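Side-chain contacts in putative leucoanthocyanidin reductase 1 (Vitis vinifera, PDB 3I6I), which probably catalyses the NADPH-dependent reduction of leucoanthocyanidins to flavan-3-ols such as catechin: residues Arg12-Gly17 against Glu76-Glu81; Ala33-Tyr38 against Lys207-Val212; Gly67-Gln72 against Val87-Gly92. One frame throughout, in Å; residues are numbered along the deposited sequence. Where two conformers were deposited one is given.

Interaction 1. Residues Arg12-Gly17 against Glu76-Glu81; sequences RVLIAG and EKILKE. With NDP (NADPH dihydro-nicotinamide-adenine-dinucleotide phosphate), chain B.
The helical bond from Glu81 N to Lys77 O, 2.8 Å long, closes the turn from which Ile78 and Leu79 reach Leu14, the one strand residue that meets the helix side chain to side chain. This is a helix laid on a parallel sheet in a Rossmann fold, and the meeting is wholly apolar. Leu14 points at the helix; its CG lies anti to the backbone N (chi1 178°), and the second torsion turns the CD2 methyl to the helix. That methyl touches Leu79 CD2 at 3.9 Å and Ile78 CG2 at 4.1 Å, so one branch serves two successive helix residues. Leu14 crosses both of them at about a right angle, and the CA atoms of Leu14 and Leu79 stand 8.2 Å apart.

Three residues further on, the same strand gives way to Gly17, the first glycine of the GxxGxxG nucleotide-binding motif. Its positive phi of 91° would press any CB against the preceding carbonyl, and its CA lies only 3.2 Å from C4B of NADPH; a side chain here would run into the ribose.

Beyond the pair, Leu79 also touches Met106 of helix 99-109, while Ile78 leans on Leu40 of strand 37-41. Val13 and Ile15 pack instead against helix 21-32, so strand 13-16 is buried between helices on its two faces.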
loop_
_atom_site.group_PDB
_atom_site.type_symbol
_atom_site.label_atom_id
_atom_site.label_comp_id
_atom_site.label_asym_id
_atom_site.label_seq_id
_atom_site.Cartn_x
_atom_site.Cartn_y
_atom_site.Cartn_z
ATOM N N ARG A 12 -13.158 6.501 -16.119
ATOM C CA ARG A 12 -12.824 5.064 -16.195
ATOM C C ARG A 12 -11.475 4.719 -15.557
ATOM O O ARG A 12 -10.432 5.326 -15.847
ATOM C CB ARG A 12 -12.851 4.589 -17.651
ATOM C CG ARG A 12 -14.192 4.691 -18.271
ATOM C CD ARG A 12 -14.150 4.192 -19.691
ATOM N NE ARG A 12 -15.451 4.282 -20.320
ATOM C CZ ARG A 12 -15.744 3.763 -21.501
ATOM N NH1 ARG A 12 -14.817 3.123 -22.209
ATOM N NH2 ARG A 12 -16.967 3.891 -21.980
ATOM N N VAL A 13 -11.513 3.759 -14.636
ATOM C CA VAL A 13 -10.343 3.387 -13.829
ATOM C C VAL A 13 -9.796 2.059 -14.319
ATOM O O VAL A 13 -10.575 1.113 -14.496
ATOM C CB VAL A 13 -10.705 3.201 -12.329
ATOM C CG1 VAL A 13 -9.437 2.852 -11.515
ATOM C CG2 VAL A 13 -11.403 4.430 -11.774
ATOM N N LEU A 14 -8.488 2.014 -14.566
ATOM C CA LEU A 14 -7.756 0.765 -14.837
ATOM C C LEU A 14 -6.873 0.460 -13.640
ATOM O O LEU A 14 -6.011 1.284 -13.245
ATOM C CB LEU A 14 -6.861 0.898 -16.080
ATOM C CG LEU A 14 -6.016 -0.322 -16.450
ATOM C CD1 LEU A 14 -6.870 -1.575 -16.858
ATOM C CD2 LEU A 14 -4.999 0.011 -17.543
ATOM N N ILE A 15 -7.051 -0.723 -13.076
ATOM C CA ILE A 15 -6.216 -1.196 -11.959
ATOM C C ILE A 15 -5.364 -2.369 -12.420
ATOM O O ILE A 15 -5.880 -3.367 -12.935
ATOM C CB ILE A 15 -7.113 -1.625 -10.773
ATOM C CG1 ILE A 15 -8.034 -0.455 -10.383
ATOM C CG2 ILE A 15 -6.267 -2.145 -9.584
ATOM C CD1 ILE A 15 -8.821 -0.666 -9.183
ATOM N N ALA A 16 -4.065 -2.240 -12.220
ATOM C CA ALA A 16 -3.125 -3.319 -12.444
ATOM C C ALA A 16 -2.728 -3.864 -11.091
ATOM O O ALA A 16 -2.379 -3.106 -10.195
ATOM C CB ALA A 16 -1.890 -2.822 -13.188
ATOM N N GLY A 17 -2.782 -5.180 -10.949
ATOM C CA GLY A 17 -2.466 -5.816 -9.661
ATOM C C GLY A 17 -3.660 -6.007 -8.751
ATOM O O GLY A 17 -3.518 -6.157 -7.522
ATOM N N GLU A 76 -0.598 0.775 -24.430
ATOM C CA GLU A 76 -1.099 1.912 -25.201
ATOM C C GLU A 76 -2.457 1.542 -25.808
ATOM O O GLU A 76 -3.423 2.328 -25.756
ATOM C CB GLU A 76 -0.102 2.349 -26.265
ATOM C CG GLU A 76 1.182 2.951 -25.723
ATOM C CD GLU A 76 2.090 3.486 -26.819
ATOM O OE1 GLU A 76 1.597 3.707 -27.954
ATOM O OE2 GLU A 76 3.297 3.686 -26.561
ATOM N N LYS A 77 -2.556 0.322 -26.339
ATOM C CA LYS A 77 -3.779 -0.110 -27.001
ATOM C C LYS A 77 -4.956 -0.158 -26.033
ATOM O O LYS A 77 -6.025 0.321 -26.342
ATOM C CB LYS A 77 -3.596 -1.464 -27.705
ATOM C CG LYS A 77 -2.976 -1.353 -29.109
ATOM N N ILE A 78 -4.735 -0.738 -24.865
ATOM C CA ILE A 78 -5.757 -0.845 -23.818
ATOM C C ILE A 78 -6.235 0.550 -23.328
ATOM O O ILE A 78 -7.436 0.822 -23.264
ATOM C CB ILE A 78 -5.182 -1.647 -22.636
ATOM C CG1 ILE A 78 -5.224 -3.146 -22.965
ATOM C CG2 ILE A 78 -5.914 -1.319 -21.337
ATOM C CD1 ILE A 78 -4.523 -4.020 -21.934
ATOM N N LEU A 79 -5.295 1.443 -23.028
ATOM C CA LEU A 79 -5.656 2.776 -22.542
ATOM C C LEU A 79 -6.471 3.543 -23.582
ATOM O O LEU A 79 -7.372 4.320 -23.228
ATOM C CB LEU A 79 -4.420 3.582 -22.191
ATOM C CG LEU A 79 -3.541 3.078 -21.052
ATOM C CD1 LEU A 79 -2.222 3.868 -21.034
ATOM C CD2 LEU A 79 -4.227 3.135 -19.692
ATOM N N LYS A 80 -6.147 3.328 -24.848
ATOM C CA LYS A 80 -6.839 3.997 -25.940
ATOM C C LYS A 80 -8.191 3.368 -26.200
ATOM O O LYS A 80 -9.207 4.072 -26.252
ATOM C CB LYS A 80 -6.014 3.970 -27.240
ATOM C CG LYS A 80 -4.878 4.989 -27.316
ATOM C CD LYS A 80 -4.145 4.912 -28.679
ATOM N N GLU A 81 -8.202 2.050 -26.371
ATOM C CA GLU A 81 -9.430 1.324 -26.717
ATOM C C GLU A 81 -10.515 1.514 -25.648
ATOM O O GLU A 81 -11.679 1.725 -25.980
ATOM C CB GLU A 81 -9.128 -0.178 -26.924
ATOM C CG GLU A 81 -10.347 -1.070 -27.210
HETATM P PA NDP B . 1.022 -8.631 -4.679
HETATM O O1A NDP B . 2.221 -9.478 -5.031
HETATM O O2A NDP B . -0.012 -9.201 -3.538
HETATM O O5B NDP B . 0.078 -8.250 -5.925
HETATM C C5B NDP B . 0.647 -7.788 -7.110
HETATM C C4B NDP B . -0.355 -7.710 -8.197
HETATM O O4B NDP B . 0.439 -7.159 -9.318
HETATM C C3B NDP B . -0.850 -9.108 -8.650
HETATM O O3B NDP B . -2.232 -9.067 -9.096
HETATM C C2B NDP B . 0.066 -9.433 -9.829
HETATM O O2B NDP B . -0.600 -10.314 -10.734
HETATM C C1B NDP B . 0.168 -8.049 -10.466
HETATM N N9A NDP B . 1.266 -7.856 -11.414
HETATM C C8A NDP B . 2.563 -7.980 -11.133
HETATM N N7A NDP B . 3.272 -7.696 -12.228
HETATM C C5A NDP B . 2.421 -7.372 -13.207
HETATM C C6A NDP B . 2.585 -6.996 -14.542
HETATM N N6A NDP B . 3.805 -6.883 -15.071
HETATM N N1A NDP B . 1.489 -6.741 -15.285
HETATM C C2A NDP B . 0.273 -6.828 -14.748
HETATM N N3A NDP B . 0.075 -7.170 -13.469
HETATM C C4A NDP B . 1.141 -7.459 -12.689
HETATM O O3 NDP B . 1.566 -7.221 -4.151
HETATM P PN NDP B . 1.244 -6.419 -2.762
HETATM O O1N NDP B . -0.171 -6.109 -2.449
HETATM O O2N NDP B . 2.099 -7.189 -1.688
HETATM O O5D NDP B . 2.140 -5.075 -3.070
HETATM C C5D NDP B . 1.557 -3.971 -3.777
HETATM C C4D NDP B . 2.237 -2.702 -3.346
HETATM O O4D NDP B . 1.791 -2.522 -1.972
HETATM C C3D NDP B . 3.744 -2.746 -3.322
HETATM O O3D NDP B . 4.238 -1.451 -3.653
HETATM C C2D NDP B . 4.042 -3.017 -1.859
HETATM O O2D NDP B . 5.267 -2.386 -1.544
HETATM C C1D NDP B . 2.915 -2.283 -1.136
HETATM N N1N NDP B . 2.443 -2.913 0.149
HETATM C C2N NDP B . 2.169 -2.132 1.299
HETATM C C3N NDP B . 2.111 -2.706 2.499
HETATM C C7N NDP B . 1.782 -1.851 3.738
HETATM O O7N NDP B . 1.527 -0.646 3.626
HETATM N N7N NDP B . 1.708 -2.493 4.891
HETATM C C4N NDP B . 2.361 -4.217 2.629
HETATM C C5N NDP B . 2.061 -4.937 1.319
HETATM C C6N NDP B . 2.044 -4.275 0.170
HETATM P P2B NDP B . -0.006 -11.875 -10.905
HETATM O O1X NDP B . -0.237 -12.634 -9.648
HETATM O O2X NDP B . -0.751 -12.402 -12.207
HETATM O O3X NDP B . 1.533 -11.725 -11.240
#

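Interaction 2. Residues Ala33-Tyr38 against Lys207-Val212; sequences AHRPTY and KTVDDV
Arg35 carries its CG anti to the carbonyl carbon (chi1 -67°) and runs extended as far as NE, while Asp210 holds its CG between its own backbone N and carbonyl carbon, and the two side chains come at each other from opposite directions. The result is an end-on, two-pronged salt bridge that ties the loop leading into strand 37-41 of the Rossmann sheet to the type I turn Thr208-Asp211. NH1 gives a nearly straight bond (176°) to Asp210 OD2 at 2.9 Å, and NH2 reaches Asp210 OD1 at 3.0 Å. The grip is not coplanar: guanidinium and carboxylate are turned 56° against each other, and both oxygens are met from above the carboxylate plane. Val209 covers one face, its CG2 resting 3.4 Å above the centre of the guanidinium. NH2 also makes a weak hydrogen bond to Met206 O. A leucine in place of Arg35 would probably leave the Asp210 carboxylate without its positive mate and free to swing, and Val209 without the flat group it covers. At the root of the arginine, the backbone is held locally, Thr37 OG1 donating to Arg35 O over 2.7 Å from above the carbonyl plane.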
loop_
_atom_site.group_PDB
_atom_site.type_symbol
_atom_site.label_atom_id
_atom_site.label_comp_id
_atom_site.label_asym_id
_atom_site.label_seq_id
_atom_site.Cartn_x
_atom_site.Cartn_y
_atom_site.Cartn_z
ATOM N N ALA A 33 -17.661 2.194 -5.031
ATOM C CA ALA A 33 -17.848 3.636 -5.287
ATOM C C ALA A 33 -18.608 3.894 -6.573
ATOM O O ALA A 33 -18.791 5.043 -6.949
ATOM C CB ALA A 33 -16.485 4.378 -5.305
ATOM N N HIS A 34 -19.044 2.820 -7.243
ATOM C CA HIS A 34 -19.798 2.906 -8.492
ATOM C C HIS A 34 -18.959 3.531 -9.642
ATOM O O HIS A 34 -19.513 4.120 -10.579
ATOM C CB HIS A 34 -21.129 3.662 -8.282
ATOM C CG HIS A 34 -21.671 3.576 -6.882
ATOM N ND1 HIS A 34 -22.092 2.392 -6.311
ATOM C CD2 HIS A 34 -21.855 4.533 -5.939
ATOM C CE1 HIS A 34 -22.518 2.626 -5.082
ATOM N NE2 HIS A 34 -22.385 3.917 -4.831
ATOM N N ARG A 35 -17.638 3.404 -9.561
ATOM C CA ARG A 35 -16.722 3.888 -10.612
ATOM C C ARG A 35 -16.561 2.817 -11.710
ATOM O O ARG A 35 -16.402 1.633 -11.398
ATOM C CB ARG A 35 -15.351 4.167 -10.029
ATOM C CG ARG A 35 -15.255 5.338 -9.034
ATOM C CD ARG A 35 -13.794 5.532 -8.587
ATOM N NE ARG A 35 -13.576 6.603 -7.594
ATOM C CZ ARG A 35 -13.495 7.906 -7.880
ATOM N NH1 ARG A 35 -13.648 8.349 -9.139
ATOM N NH2 ARG A 35 -13.250 8.781 -6.908
ATOM N N PRO A 36 -16.597 3.217 -13.002
ATOM C CA PRO A 36 -16.370 2.187 -14.027
ATOM C C PRO A 36 -14.955 1.652 -13.879
ATOM O O PRO A 36 -13.990 2.438 -13.900
ATOM C CB PRO A 36 -16.533 2.936 -15.352
ATOM C CG PRO A 36 -17.119 4.268 -15.001
ATOM C CD PRO A 36 -16.802 4.555 -13.582
ATOM N N THR A 37 -14.830 0.339 -13.698
ATOM C CA THR A 37 -13.587 -0.241 -13.255
ATOM C C THR A 37 -13.141 -1.382 -14.144
ATOM O O THR A 37 -13.882 -2.335 -14.343
ATOM C CB THR A 37 -13.682 -0.735 -11.790
ATOM O OG1 THR A 37 -14.038 0.366 -10.948
ATOM C CG2 THR A 37 -12.339 -1.306 -11.312
ATOM N N TYR A 38 -11.919 -1.271 -14.662
ATOM C CA TYR A 38 -11.348 -2.251 -15.576
ATOM C C TYR A 38 -10.170 -2.879 -14.859
ATOM O O TYR A 38 -9.384 -2.178 -14.228
ATOM C CB TYR A 38 -10.839 -1.586 -16.866
ATOM C CG TYR A 38 -11.925 -1.014 -17.756
ATOM C CD1 TYR A 38 -12.280 -1.633 -18.954
ATOM C CD2 TYR A 38 -12.619 0.123 -17.370
ATOM C CE1 TYR A 38 -13.274 -1.112 -19.748
ATOM C CE2 TYR A 38 -13.613 0.642 -18.131
ATOM C CZ TYR A 38 -13.948 0.033 -19.325
ATOM O OH TYR A 38 -14.948 0.600 -20.071
ATOM N N LYS A 207 -11.027 7.637 -3.182
ATOM C CA LYS A 207 -11.532 9.025 -3.073
ATOM C C LYS A 207 -10.546 10.019 -3.659
ATOM O O LYS A 207 -10.935 11.069 -4.185
ATOM C CB LYS A 207 -11.751 9.442 -1.600
ATOM C CG LYS A 207 -12.738 8.598 -0.828
ATOM C CD LYS A 207 -13.048 9.226 0.539
ATOM C CE LYS A 207 -14.120 8.449 1.299
ATOM N NZ LYS A 207 -15.509 8.608 0.764
ATOM N N THR A 208 -9.258 9.700 -3.556
ATOM C CA THR A 208 -8.199 10.620 -3.982
ATOM C C THR A 208 -8.068 10.794 -5.493
ATOM O O THR A 208 -7.498 11.809 -5.930
ATOM C CB THR A 208 -6.793 10.221 -3.433
ATOM O OG1 THR A 208 -6.249 9.099 -4.174
ATOM C CG2 THR A 208 -6.811 10.003 -1.890
ATOM N N VAL A 209 -8.598 9.856 -6.290
ATOM C CA VAL A 209 -8.139 9.744 -7.704
ATOM C C VAL A 209 -8.563 10.929 -8.554
ATOM O O VAL A 209 -7.935 11.230 -9.594
ATOM C CB VAL A 209 -8.543 8.417 -8.404
ATOM C CG1 VAL A 209 -7.858 7.190 -7.678
ATOM C CG2 VAL A 209 -10.101 8.246 -8.455
ATOM N N ASP A 210 -9.627 11.585 -8.128
ATOM C CA ASP A 210 -10.157 12.768 -8.843
ATOM C C ASP A 210 -10.431 13.993 -7.969
ATOM O O ASP A 210 -11.139 14.911 -8.374
ATOM C CB ASP A 210 -11.376 12.361 -9.704
ATOM C CG ASP A 210 -12.508 11.706 -8.907
ATOM O OD1 ASP A 210 -12.454 11.618 -7.643
ATOM O OD2 ASP A 210 -13.456 11.225 -9.589
ATOM N N ASP A 211 -9.796 14.011 -6.805
ATOM C CA ASP A 211 -9.861 15.125 -5.849
ATOM C C ASP A 211 -8.896 16.187 -6.334
ATOM O O ASP A 211 -7.734 15.905 -6.581
ATOM C CB ASP A 211 -9.493 14.607 -4.452
ATOM C CG ASP A 211 -9.866 15.520 -3.341
ATOM O OD1 ASP A 211 -9.751 16.768 -3.460
ATOM O OD2 ASP A 211 -10.304 14.977 -2.279
ATOM N N VAL A 212 -9.373 17.418 -6.500
ATOM C CA VAL A 212 -8.442 18.500 -6.880
ATOM C C VAL A 212 -7.289 18.674 -5.878
ATOM O O VAL A 212 -6.189 19.123 -6.213
ATOM C CB VAL A 212 -9.173 19.835 -7.072
ATOM C CG1 VAL A 212 -9.603 20.437 -5.658
ATOM C CG2 VAL A 212 -8.276 20.801 -7.847
#

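Interaction 3. Residues Gly67-Gln72 against Val87-Gly92; sequences GLINEQ and VVSTVG. With NDP (NADPH dihydro-nicotinamide-adenine-dinucleotide phosphate), chain B.
A type I turn from Leu68 to Glu71 follows strand 63-66 and brings Ile69 within 9.0 Å of Ser89, CA to CA, where strand 86-89 runs out toward the cofactor. It illustrates how a Rossmann fold builds its adenine pocket from the loops that follow parallel strands. Ile69 and Val91 reach toward each other tip to tip, Ile69 CD1 meeting Val91 CG1 at 3.7 Å. Ser89 lies beside that contact, but its hydroxyl is engaged by Gln99 in helix 99-109. Ile69 holds CG1 between its backbone N and carbonyl carbon (chi1 68°), which sets that carbon 3.6 Å from both N1A and N6A of NADPH. Leu68 CD2 approaches N1A from the opposite side of the adenine plane, also at 3.6 Å, so two consecutive residues of the turn sandwich this end of the base. Val91 continues the apolar floor toward the sugar, with its CB 3.7 Å from the ribose oxygen O4B. Polar recognition completes the pocket: adenine N6A donates to Asn70 OD1 at 3.1 Å, a somewhat bent bond of 146°, and Ile69 N gives its hydrogen to N1A across 3.0 Å in an almost straight line of 171°.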
loop_
_atom_site.group_PDB
_atom_site.type_symbol
_atom_site.label_atom_id
_atom_site.label_comp_id
_atom_site.label_asym_id
_atom_site.label_seq_id
_atom_site.Cartn_x
_atom_site.Cartn_y
_atom_site.Cartn_z
ATOM N N GLY A 67 -3.583 -8.223 -20.322
ATOM C CA GLY A 67 -2.281 -7.694 -20.694
ATOM C C GLY A 67 -1.365 -7.648 -19.489
ATOM O O GLY A 67 -1.745 -8.066 -18.391
ATOM N N LEU A 68 -0.168 -7.120 -19.721
ATOM C CA LEU A 68 0.896 -7.031 -18.732
ATOM C C LEU A 68 1.486 -5.630 -18.855
ATOM O O LEU A 68 1.710 -5.157 -19.974
ATOM C CB LEU A 68 1.991 -8.059 -19.020
ATOM C CG LEU A 68 1.692 -9.542 -18.733
ATOM C CD1 LEU A 68 2.868 -10.385 -19.170
ATOM C CD2 LEU A 68 1.379 -9.750 -17.250
ATOM N N ILE A 69 1.747 -4.988 -17.714
ATOM C CA ILE A 69 2.117 -3.567 -17.705
ATOM C C ILE A 69 3.508 -3.284 -18.269
ATOM O O ILE A 69 3.781 -2.160 -18.622
ATOM C CB ILE A 69 1.962 -2.877 -16.315
ATOM C CG1 ILE A 69 2.970 -3.410 -15.289
ATOM C CG2 ILE A 69 0.517 -2.967 -15.823
ATOM C CD1 ILE A 69 3.030 -2.480 -14.073
ATOM N N ASN A 70 4.355 -4.306 -18.378
ATOM C CA ASN A 70 5.697 -4.157 -18.999
ATOM C C ASN A 70 5.714 -4.167 -20.558
ATOM O O ASN A 70 6.776 -4.069 -21.192
ATOM C CB ASN A 70 6.644 -5.251 -18.478
ATOM C CG ASN A 70 6.020 -6.633 -18.550
ATOM O OD1 ASN A 70 5.034 -6.929 -17.882
ATOM N ND2 ASN A 70 6.560 -7.444 -19.361
ATOM N N GLU A 71 4.537 -4.311 -21.161
ATOM C CA GLU A 71 4.395 -4.379 -22.609
ATOM C C GLU A 71 3.834 -3.054 -23.085
ATOM O O GLU A 71 2.622 -2.859 -23.044
ATOM C CB GLU A 71 3.405 -5.483 -22.956
ATOM C CG GLU A 71 3.929 -6.862 -22.668
ATOM C CD GLU A 71 2.920 -7.940 -23.019
ATOM O OE1 GLU A 71 1.724 -7.840 -22.616
ATOM O OE2 GLU A 71 3.331 -8.888 -23.698
ATOM N N GLN A 72 4.704 -2.136 -23.484
ATOM C CA GLN A 72 4.276 -0.737 -23.739
ATOM C C GLN A 72 3.208 -0.625 -24.815
ATOM O O GLN A 72 2.144 -0.010 -24.574
ATOM C CB GLN A 72 5.469 0.139 -24.115
ATOM C CG GLN A 72 5.132 1.639 -24.187
ATOM C CD GLN A 72 6.272 2.513 -24.672
ATOM O OE1 GLN A 72 7.432 2.231 -24.424
ATOM N NE2 GLN A 72 5.929 3.613 -25.335
ATOM N N VAL A 87 -5.337 5.569 -13.832
ATOM C CA VAL A 87 -4.592 4.288 -13.781
ATOM C C VAL A 87 -4.084 4.113 -12.356
ATOM O O VAL A 87 -3.457 5.012 -11.808
ATOM C CB VAL A 87 -3.431 4.231 -14.751
ATOM C CG1 VAL A 87 -2.633 2.874 -14.600
ATOM C CG2 VAL A 87 -3.916 4.441 -16.226
ATOM N N VAL A 88 -4.383 2.978 -11.760
ATOM C CA VAL A 88 -3.890 2.640 -10.419
ATOM C C VAL A 88 -3.060 1.356 -10.497
ATOM O O VAL A 88 -3.584 0.326 -10.917
ATOM C CB VAL A 88 -5.034 2.447 -9.391
ATOM C CG1 VAL A 88 -4.459 2.091 -8.037
ATOM C CG2 VAL A 88 -5.948 3.702 -9.271
ATOM N N SER A 89 -1.783 1.420 -10.118
ATOM C CA SER A 89 -0.910 0.272 -10.091
ATOM C C SER A 89 -0.684 -0.179 -8.664
ATOM O O SER A 89 -0.242 0.606 -7.817
ATOM C CB SER A 89 0.426 0.599 -10.723
ATOM O OG SER A 89 1.348 -0.454 -10.559
ATOM N N THR A 90 -0.992 -1.452 -8.413
ATOM C CA THR A 90 -0.756 -2.093 -7.091
ATOM C C THR A 90 0.139 -3.318 -7.271
ATOM O O THR A 90 0.048 -4.315 -6.529
ATOM C CB THR A 90 -2.106 -2.484 -6.417
ATOM O OG1 THR A 90 -2.811 -3.427 -7.225
ATOM C CG2 THR A 90 -3.034 -1.234 -6.170
ATOM N N VAL A 91 1.062 -3.245 -8.213
ATOM C CA VAL A 91 1.958 -4.387 -8.459
ATOM C C VAL A 91 2.923 -4.601 -7.303
ATOM O O VAL A 91 3.248 -3.659 -6.548
ATOM C CB VAL A 91 2.748 -4.267 -9.834
ATOM C CG1 VAL A 91 1.774 -4.084 -10.995
ATOM C CG2 VAL A 91 3.810 -3.152 -9.823
ATOM N N GLY A 92 3.411 -5.825 -7.175
ATOM C CA GLY A 92 4.248 -6.180 -6.045
ATOM C C GLY A 92 5.659 -5.619 -6.097
ATOM O O GLY A 92 6.147 -5.176 -7.146
HETATM P PA NDP B . 1.022 -8.631 -4.679
HETATM O O1A NDP B . 2.221 -9.478 -5.031
HETATM O O2A NDP B . -0.012 -9.201 -3.538
HETATM O O5B NDP B . 0.078 -8.250 -5.925
HETATM C C5B NDP B . 0.647 -7.788 -7.110
HETATM C C4B NDP B . -0.355 -7.710 -8.197
HETATM O O4B NDP B . 0.439 -7.159 -9.318
HETATM C C3B NDP B . -0.850 -9.108 -8.650
HETATM O O3B NDP B . -2.232 -9.067 -9.096
HETATM C C2B NDP B . 0.066 -9.433 -9.829
HETATM O O2B NDP B . -0.600 -10.314 -10.734
HETATM C C1B NDP B . 0.168 -8.049 -10.466
HETATM N N9A NDP B . 1.266 -7.856 -11.414
HETATM C C8A NDP B . 2.563 -7.980 -11.133
HETATM N N7A NDP B . 3.272 -7.696 -12.228
HETATM C C5A NDP B . 2.421 -7.372 -13.207
HETATM C C6A NDP B . 2.585 -6.996 -14.542
HETATM N N6A NDP B . 3.805 -6.883 -15.071
HETATM N N1A NDP B . 1.489 -6.741 -15.285
HETATM C C2A NDP B . 0.273 -6.828 -14.748
HETATM N N3A NDP B . 0.075 -7.170 -13.469
HETATM C C4A NDP B . 1.141 -7.459 -12.689
HETATM O O3 NDP B . 1.566 -7.221 -4.151
HETATM P PN NDP B . 1.244 -6.419 -2.762
HETATM O O1N NDP B . -0.171 -6.109 -2.449
HETATM O O2N NDP B . 2.099 -7.189 -1.688
HETATM O O5D NDP B . 2.140 -5.075 -3.070
HETATM C C5D NDP B . 1.557 -3.971 -3.777
HETATM C C4D NDP B . 2.237 -2.702 -3.346
HETATM O O4D NDP B . 1.791 -2.522 -1.972
HETATM C C3D NDP B . 3.744 -2.746 -3.322
HETATM O O3D NDP B . 4.238 -1.451 -3.653
HETATM C C2D NDP B . 4.042 -3.017 -1.859
HETATM O O2D NDP B . 5.267 -2.386 -1.544
HETATM C C1D NDP B . 2.915 -2.283 -1.136
HETATM N N1N NDP B . 2.443 -2.913 0.149
HETATM C C2N NDP B . 2.169 -2.132 1.299
HETATM C C3N NDP B . 2.111 -2.706 2.499
HETATM C C7N NDP B . 1.782 -1.851 3.738
HETATM O O7N NDP B . 1.527 -0.646 3.626
HETATM N N7N NDP B . 1.708 -2.493 4.891
HETATM C C4N NDP B . 2.361 -4.217 2.629
HETATM C C5N NDP B . 2.061 -4.937 1.319
HETATM C C6N NDP B . 2.044 -4.275 0.170
HETATM P P2B NDP B . -0.006 -11.875 -10.905
HETATM O O1X NDP B . -0.237 -12.634 -9.648
HETATM O O2X NDP B . -0.751 -12.402 -12.207
HETATM O O3X NDP B . 1.533 -11.725 -11.240
#

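In the fold
All three contacts draw on one parallel sheet, in which strand 13-16 runs between strands 37-41 and 86-89. Interactions 1 and 3 are the closest pair, with centres about 9 Å apart: Leu14 O meets Val88 N at 2.8 Å, probably as a hydrogen bond, and Ala16 CB touches Ile69 CG2 at 3.6 Å. Both border NADPH, through Gly17 and through the adenine pocket. Interaction 2 sits away from the cofactor, its centre about 14 Å from that of interaction 1, yet a probable hydrogen bond from Tyr38 N to Val13 O, 2.7 Å, connects them. From interaction 3 its centre is about 18 Å away, with a loose packing contact between Val209 CG1 and Val88 CG2, 4.3 Å, joining them.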